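Protein tudor (Drosophila melanogaster, PDB 4Q5W) probably acts, through units such as this extended-Tudor 9, in the germline piRNA pathway with Aubergine and AGO3, and is required for primordial germ cell formation. Local coordinates at residues Ile7-Val11 with Asp83-Thr87. Where two conformers were deposited one is given. Numbering follows the deposited sequence.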
loop_
_atom_site.group_PDB
_atom_site.type_symbol
_atom_site.label_atom_id
_atom_site.label_comp_id
_atom_site.label_asym_id
_atom_site.label_seq_id
_atom_site.Cartn_x
_atom_site.Cartn_y
_atom_site.Cartn_z
ATOM N N ILE A 7 -4.942 2.057 8.334
ATOM C CA ILE A 7 -3.504 1.801 8.355
ATOM C C ILE A 7 -2.933 1.931 6.951
ATOM O O ILE A 7 -3.430 1.303 6.011
ATOM C CB ILE A 7 -3.186 0.394 8.860
ATOM C CG1 ILE A 7 -3.614 0.235 10.317
ATOM C CG2 ILE A 7 -1.693 0.097 8.705
ATOM C CD1 ILE A 7 -3.484 -1.187 10.819
ATOM N N ILE A 8 -1.897 2.751 6.796
ATOM C CA ILE A 8 -1.248 2.886 5.496
ATOM C C ILE A 8 -0.338 1.692 5.249
ATOM O O ILE A 8 0.557 1.401 6.045
ATOM C CB ILE A 8 -0.489 4.225 5.385
ATOM C CG1 ILE A 8 -1.512 5.364 5.423
ATOM C CG2 ILE A 8 0.338 4.288 4.098
ATOM C CD1 ILE A 8 -0.909 6.758 5.460
ATOM N N THR A 9 -0.610 0.987 4.152
ATOM C CA THR A 9 0.111 -0.236 3.811
ATOM C C THR A 9 1.096 -0.068 2.651
ATOM O O THR A 9 2.017 -0.876 2.502
ATOM C CB THR A 9 -0.862 -1.405 3.518
ATOM O OG1 THR A 9 -1.865 -0.984 2.591
ATOM C CG2 THR A 9 -1.529 -1.869 4.798
ATOM N N HIS A 10 0.917 0.972 1.838
ATOM C CA HIS A 10 1.870 1.248 0.754
ATOM C C HIS A 10 1.751 2.665 0.241
ATOM O O HIS A 10 0.654 3.163 0.010
ATOM C CB HIS A 10 1.673 0.300 -0.440
ATOM C CG HIS A 10 2.595 0.586 -1.587
ATOM N ND1 HIS A 10 3.960 0.403 -1.505
ATOM C CD2 HIS A 10 2.354 1.054 -2.835
ATOM C CE1 HIS A 10 4.520 0.741 -2.654
ATOM N NE2 HIS A 10 3.566 1.145 -3.478
ATOM N N VAL A 11 2.890 3.306 0.030
ATOM C CA VAL A 11 2.891 4.634 -0.564
ATOM C C VAL A 11 3.548 4.603 -1.932
ATOM O O VAL A 11 4.733 4.307 -2.040
ATOM C CB VAL A 11 3.641 5.632 0.320
ATOM C CG1 VAL A 11 3.757 6.989 -0.398
ATOM C CG2 VAL A 11 2.925 5.774 1.637
ATOM N N ASP A 83 -4.036 -6.798 -1.501
ATOM C CA ASP A 83 -4.635 -6.376 -0.249
ATOM C C ASP A 83 -3.832 -5.274 0.416
ATOM O O ASP A 83 -4.329 -4.625 1.330
ATOM C CB ASP A 83 -4.846 -7.570 0.689
ATOM C CG ASP A 83 -5.929 -8.509 0.181
ATOM O OD1 ASP A 83 -6.941 -7.998 -0.356
ATOM O OD2 ASP A 83 -5.766 -9.743 0.305
ATOM N N TYR A 84 -2.614 -5.039 -0.073
ATOM C CA TYR A 84 -1.689 -4.101 0.579
ATOM C C TYR A 84 -1.203 -2.983 -0.335
ATOM O O TYR A 84 -1.070 -1.822 0.096
ATOM C CB TYR A 84 -0.491 -4.850 1.174
ATOM C CG TYR A 84 -0.891 -5.808 2.267
ATOM C CD1 TYR A 84 -1.380 -7.079 1.967
ATOM C CD2 TYR A 84 -0.822 -5.435 3.598
ATOM C CE1 TYR A 84 -1.760 -7.948 2.971
ATOM C CE2 TYR A 84 -1.200 -6.298 4.595
ATOM C CZ TYR A 84 -1.669 -7.559 4.271
ATOM O OH TYR A 84 -2.046 -8.422 5.277
ATOM N N GLY A 85 -0.910 -3.326 -1.584
ATOM C CA GLY A 85 -0.522 -2.322 -2.562
ATOM C C GLY A 85 0.920 -2.364 -3.038
ATOM O O GLY A 85 1.218 -1.876 -4.127
ATOM N N ASN A 86 1.814 -2.927 -2.233
ATOM C CA ASN A 86 3.215 -3.029 -2.617
ATOM C C ASN A 86 3.424 -4.070 -3.704
ATOM O O ASN A 86 2.563 -4.925 -3.926
ATOM C CB ASN A 86 4.127 -3.304 -1.412
ATOM C CG ASN A 86 3.765 -4.576 -0.676
ATOM O OD1 ASN A 86 2.623 -4.755 -0.261
ATOM N ND2 ASN A 86 4.737 -5.473 -0.523
ATOM N N THR A 87 4.555 -3.975 -4.393
ATOM C CA THR A 87 4.869 -4.903 -5.471
ATOM C C THR A 87 6.110 -5.719 -5.136
ATOM O O THR A 87 6.898 -5.357 -4.263
ATOM C CB THR A 87 5.089 -4.180 -6.816
ATOM O OG1 THR A 87 6.311 -3.430 -6.783
ATOM C CG2 THR A 87 3.926 -3.261 -7.139
#
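His10 lays one face of its imidazole over the backbone of Gly85-Asn86. The CA of Asn86 stands 3.8 Å from the ring centroid and 17° off the ring normal, a CH-pi contact. On the same face CD2 of His10 lies 3.4 Å from O of Gly85, and CG of His10 is 3.7 Å from N of Asn86. NE2 of His10 is hydrogen-bonded to Glu12, just beyond the strand. Close approach of this kind depends on the absence of a side chain at Gly85: an ideal CB there would sit only 3.2 Å from CB of His10. Its phi of 112° would also jam such a CB against the carbonyl O of Tyr84.

That carbonyl is the polar link between the segments, since OG1 of Thr9 donates a hydrogen bond of 2.7 Å to O of Tyr84. Thr9 and His10 can both turn toward the loop because together they face Tyr18 of strand 16-21 in a classic beta bulge. The contact illustrates how an extended Tudor, a unit that probably recognises symmetrically dimethylated arginine as in Aubergine, is assembled: strand 5-11 belongs to its OB-fold, staphylococcal-nuclease-like barrel, built from both ends of the chain, whereas 83-86 lie in the loop after strand 77-81 of the Tudor sheet, and Thr87 opens strand 87-90. Helix 25-37 lies in the connection from barrel to Tudor sheet. Beside the hydrogen bond, CG2 of Thr9 meets CD2 of Tyr84 at 3.8 Å. The Tyr84 ring also touches Met28 and Cys32 of that helix, while Asp83 forms a salt bridge with Arg65 of strand 63-71 and its backbone O accepts a hydrogen bond from Gln20.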